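Local coordinates for protein cyanophycinase-like exopeptidase (actinobacterium SCGC AAA027-L06, PDB 6NQC) that is probably a serine exopeptidase of family S51, related to cyanophycinase and likely to hydrolyse peptide bonds, at residues D129-N133 against T134-Q138; S44-E47 against D48-N52. One frame throughout, in Å; residues are numbered along the deposited sequence.

Contact 1: D129-N133 against T134-Q138; sequences DTLIN and TPLWQ
Thr134 OG1 donates its proton to Leu131 O, 2.7 Å away, from a position tilted 29° out of that carbonyl's plane. As acceptor, the same OG1 receives Trp137 N at 3.1 Å in a nearly straight bond, with an angle of 165° at the hydrogen; this capping bond makes Thr134 the N-cap of helix 135-145. With chi1 at 60°, OG1 sits between the backbone N and the carbonyl carbon, which brings it within range of both partners. Leu131 O, at the C-terminal end of helix 124-131, takes a second, weak bond from Thr134 N at 3.2 Å, across a type II beta turn from Leu131 to Thr134. Inside that turn Ile132 O is satisfied by Arg99, and Thr134 O accepts Gln138 N at 3.0 Å in the first turn of the new helix. Pro135, which has no N-H to offer, suits that first turn. A valine in place of Thr134 would probably leave Trp137 N without its capping acceptor and deprive Leu131 O of its stronger donor. Trp137 CB also comes within 3.3 Å of Leu131 O. Leu131 CD2 meets Leu136 CD2 at 3.9 Å, methyl against methyl, while the Trp137 ring stacks on Phe178.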
loop_
_atom_site.group_PDB
_atom_site.type_symbol
_atom_site.label_atom_id
_atom_site.label_comp_id
_atom_site.label_asym_id
_atom_site.label_seq_id
_atom_site.Cartn_x
_atom_site.Cartn_y
_atom_site.Cartn_z
ATOM N N ASP A 129 12.109 -6.803 -1.522
ATOM C CA ASP A 129 13.499 -7.023 -1.931
ATOM C C ASP A 129 13.872 -6.195 -3.161
ATOM O O ASP A 129 15.019 -5.774 -3.297
ATOM C CB ASP A 129 13.731 -8.496 -2.224
ATOM C CG ASP A 129 13.756 -9.370 -0.968
ATOM O OD1 ASP A 129 13.939 -8.844 0.150
ATOM O OD2 ASP A 129 13.555 -10.586 -1.110
ATOM N N THR A 130 12.908 -5.897 -4.033
ATOM C CA THR A 130 13.218 -5.209 -5.276
ATOM C C THR A 130 13.353 -3.707 -5.085
ATOM O O THR A 130 14.215 -3.102 -5.731
ATOM C CB THR A 130 12.158 -5.519 -6.344
ATOM O OG1 THR A 130 12.207 -6.916 -6.683
ATOM C CG2 THR A 130 12.414 -4.764 -7.580
ATOM N N LEU A 131 12.565 -3.090 -4.196
ATOM C CA LEU A 131 12.623 -1.644 -4.033
ATOM C C LEU A 131 13.364 -1.176 -2.788
ATOM O O LEU A 131 13.657 0.029 -2.681
ATOM C CB LEU A 131 11.220 -1.034 -3.998
ATOM C CG LEU A 131 10.386 -1.314 -5.255
ATOM C CD1 LEU A 131 9.020 -0.641 -5.174
ATOM C CD2 LEU A 131 11.136 -0.934 -6.524
ATOM N N ILE A 132 13.626 -2.059 -1.814
ATOM C CA ILE A 132 14.151 -1.552 -0.540
ATOM C C ILE A 132 15.470 -0.841 -0.798
ATOM O O ILE A 132 16.335 -1.348 -1.526
ATOM C CB ILE A 132 14.314 -2.691 0.473
ATOM C CG1 ILE A 132 14.623 -2.141 1.849
ATOM C CG2 ILE A 132 15.402 -3.653 -0.010
ATOM C CD1 ILE A 132 14.543 -3.205 2.979
ATOM N N ASN A 133 15.636 0.335 -0.197
ATOM C CA ASN A 133 16.891 1.079 -0.275
ATOM C C ASN A 133 17.309 1.351 -1.715
ATOM O O ASN A 133 18.495 1.293 -2.064
ATOM C CB ASN A 133 18.019 0.353 0.460
ATOM C CG ASN A 133 17.696 0.099 1.890
ATOM O OD1 ASN A 133 16.923 0.846 2.505
ATOM N ND2 ASN A 133 18.269 -0.943 2.444
ATOM N N THR A 134 16.332 1.713 -2.560
ATOM C CA THR A 134 16.648 2.082 -3.919
ATOM C C THR A 134 16.393 3.575 -4.106
ATOM O O THR A 134 15.617 4.190 -3.362
ATOM C CB THR A 134 15.801 1.338 -4.954
ATOM O OG1 THR A 134 14.421 1.647 -4.694
ATOM C CG2 THR A 134 16.016 -0.145 -4.928
ATOM N N PRO A 135 16.961 4.174 -5.144
ATOM C CA PRO A 135 16.642 5.579 -5.405
ATOM C C PRO A 135 15.161 5.778 -5.669
ATOM O O PRO A 135 14.596 6.789 -5.257
ATOM C CB PRO A 135 17.517 5.920 -6.623
ATOM C CG PRO A 135 18.089 4.667 -7.119
ATOM C CD PRO A 135 18.033 3.652 -6.031
ATOM N N LEU A 136 14.498 4.817 -6.308
ATOM C CA LEU A 136 13.058 4.957 -6.570
ATOM C C LEU A 136 12.267 5.009 -5.265
ATOM O O LEU A 136 11.364 5.844 -5.097
ATOM C CB LEU A 136 12.579 3.797 -7.446
ATOM C CG LEU A 136 11.102 3.910 -7.834
ATOM C CD1 LEU A 136 10.965 4.899 -8.967
ATOM C CD2 LEU A 136 10.537 2.573 -8.207
ATOM N N TRP A 137 12.589 4.129 -4.330
ATOM C CA TRP A 137 11.900 4.162 -3.043
ATOM C C TRP A 137 12.154 5.494 -2.326
ATOM O O TRP A 137 11.246 6.075 -1.743
ATOM C CB TRP A 137 12.339 2.977 -2.150
ATOM C CG TRP A 137 11.896 3.285 -0.785
ATOM C CD1 TRP A 137 12.665 3.675 0.269
ATOM C CD2 TRP A 137 10.538 3.341 -0.341
ATOM N NE1 TRP A 137 11.862 3.986 1.342
ATOM C CE2 TRP A 137 10.556 3.770 1.004
ATOM C CE3 TRP A 137 9.312 3.096 -0.953
ATOM C CZ2 TRP A 137 9.394 3.952 1.743
ATOM C CZ3 TRP A 137 8.164 3.264 -0.212
ATOM C CH2 TRP A 137 8.212 3.682 1.119
ATOM N N GLN A 138 13.395 5.992 -2.354
ATOM C CA GLN A 138 13.672 7.264 -1.698
ATOM C C GLN A 138 12.829 8.381 -2.328
ATOM O O GLN A 138 12.287 9.234 -1.616
ATOM C CB GLN A 138 15.168 7.562 -1.757
ATOM C CG GLN A 138 15.625 8.672 -0.826
ATOM C CD GLN A 138 15.190 8.448 0.606
ATOM O OE1 GLN A 138 15.028 7.306 1.047
ATOM N NE2 GLN A 138 14.960 9.537 1.334
#

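Contact 2: S44-E47 against D48-N52; sequences SLIE and DGIAN
Asp48 folds its side chain back along the helix towards Ser44, one turn earlier. Its backbone N binds Ser44 O at 2.9 Å, while its CG lies 3.1 Å from the same oxygen. Because CG is turned beside its own backbone N (chi1 -72°), the carboxylate runs back over that carbonyl; neither carboxylate oxygen can bond to Ser44 O, since all are acceptors. OD2 finds its partners outside the helix, in a hydrogen bond with Ser25 and a salt bridge to Arg226. Ser44 OG bonds to Phe41 O, one turn back, and also to Arg226. Glu47 is extended beyond CG, and its part here is mainly that of its backbone: its carbonyl oxygen accepts Ala51 N at 2.9 Å. On another side of this regular alpha helix, Ile46 and Ile50 form an i to i+4 pair. Ile46 CG2 touches Ile50 CD1 at 3.7 Å, their chains crossing at a slant, and Ile50 N bonds to Ile46 O at 2.9 Å. Their branched apolar side chains rest on Tyr89, and Ile50 also on Pro56. The isoleucines thus pair through apolar contact, while for Asp48 the arginine probably offsets the cost of holding a carboxylate against the partly negative Ser44 O.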
loop_
_atom_site.group_PDB
_atom_site.type_symbol
_atom_site.label_atom_id
_atom_site.label_comp_id
_atom_site.label_asym_id
_atom_site.label_seq_id
_atom_site.Cartn_x
_atom_site.Cartn_y
_atom_site.Cartn_z
ATOM N N SER A 44 -10.330 10.062 -3.730
ATOM C CA SER A 44 -10.069 10.921 -2.578
ATOM C C SER A 44 -8.576 11.019 -2.266
ATOM O O SER A 44 -8.097 12.067 -1.822
ATOM C CB SER A 44 -10.838 10.401 -1.353
ATOM O OG SER A 44 -10.329 9.153 -0.862
ATOM N N LEU A 45 -7.829 9.919 -2.442
ATOM C CA LEU A 45 -6.388 9.954 -2.232
ATOM C C LEU A 45 -5.709 10.858 -3.250
ATOM O O LEU A 45 -4.731 11.551 -2.922
ATOM C CB LEU A 45 -5.807 8.544 -2.342
ATOM C CG LEU A 45 -6.167 7.539 -1.256
ATOM C CD1 LEU A 45 -5.593 6.137 -1.577
ATOM C CD2 LEU A 45 -5.631 8.030 0.073
ATOM N N ILE A 46 -6.194 10.844 -4.502
ATOM C CA ILE A 46 -5.625 11.724 -5.512
ATOM C C ILE A 46 -5.930 13.170 -5.168
ATOM O O ILE A 46 -5.055 14.050 -5.253
ATOM C CB ILE A 46 -6.159 11.377 -6.907
ATOM C CG1 ILE A 46 -5.682 9.997 -7.292
ATOM C CG2 ILE A 46 -5.725 12.439 -7.923
ATOM C CD1 ILE A 46 -6.504 9.371 -8.395
ATOM N N GLU A 47 -7.167 13.421 -4.730
ATOM C CA GLU A 47 -7.570 14.757 -4.294
ATOM C C GLU A 47 -6.734 15.245 -3.117
ATOM O O GLU A 47 -6.345 16.410 -3.077
ATOM C CB GLU A 47 -9.050 14.732 -3.929
ATOM C CG GLU A 47 -9.952 14.570 -5.118
ATOM C CD GLU A 47 -11.425 14.448 -4.725
ATOM O OE1 GLU A 47 -11.734 13.914 -3.637
ATOM O OE2 GLU A 47 -12.268 14.903 -5.519
ATOM N N ASP A 48 -6.422 14.352 -2.165
ATOM C CA ASP A 48 -5.585 14.735 -1.048
ATOM C C ASP A 48 -4.224 15.249 -1.520
ATOM O O ASP A 48 -3.708 16.256 -1.011
ATOM C CB ASP A 48 -5.403 13.538 -0.111
ATOM C CG ASP A 48 -6.684 13.189 0.700
ATOM O OD1 ASP A 48 -7.633 13.996 0.757
ATOM O OD2 ASP A 48 -6.721 12.094 1.317
ATOM N N GLY A 49 -3.601 14.547 -2.464
ATOM C CA GLY A 49 -2.283 14.959 -2.923
ATOM C C GLY A 49 -2.355 16.221 -3.775
ATOM O O GLY A 49 -1.456 17.070 -3.725
ATOM N N ILE A 50 -3.410 16.339 -4.579
ATOM C CA ILE A 50 -3.648 17.566 -5.340
ATOM C C ILE A 50 -3.732 18.768 -4.403
ATOM O O ILE A 50 -3.115 19.807 -4.645
ATOM C CB ILE A 50 -4.922 17.415 -6.196
ATOM C CG1 ILE A 50 -4.632 16.564 -7.444
ATOM C CG2 ILE A 50 -5.466 18.804 -6.628
ATOM C CD1 ILE A 50 -5.878 16.096 -8.206
ATOM N N ALA A 51 -4.487 18.632 -3.306
ATOM C CA ALA A 51 -4.646 19.727 -2.357
ATOM C C ALA A 51 -3.309 20.128 -1.768
ATOM O O ALA A 51 -3.095 21.301 -1.459
ATOM C CB ALA A 51 -5.615 19.316 -1.257
ATOM N N ASN A 52 -2.380 19.181 -1.632
ATOM C CA ASN A 52 -1.039 19.471 -1.159
ATOM C C ASN A 52 -0.108 19.963 -2.256
ATOM O O ASN A 52 1.083 20.134 -1.990
ATOM C CB ASN A 52 -0.446 18.218 -0.489
ATOM C CG ASN A 52 -0.994 17.982 0.898
ATOM O OD1 ASN A 52 -1.339 18.926 1.604
ATOM N ND2 ASN A 52 -1.070 16.723 1.312
#

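How the contacts relate
Both contacts are local and belong to one chain, yet their elements differ: contact 2 stays within a single helix, 39-51, whereas contact 1 joins the end of helix 124-131 to the start of helix 135-145. Contact 1 is the more buried, although Asn133 and Pro135 are exposed; contact 2 is only partly buried. Their centres lie about 24 Å apart and they do not touch, but each sends side chains to strand 116-119 of the main mixed sheet, through Leu131 and Trp137 in one and Leu45 and Ile46 in the other. A side-chain hydroxyl satisfies the backbone where a helix starts in contact 1; in contact 2 the i to i+4 main-chain bonds run on unbroken, and the carboxylate of Asp48 turns to partners beyond the helix.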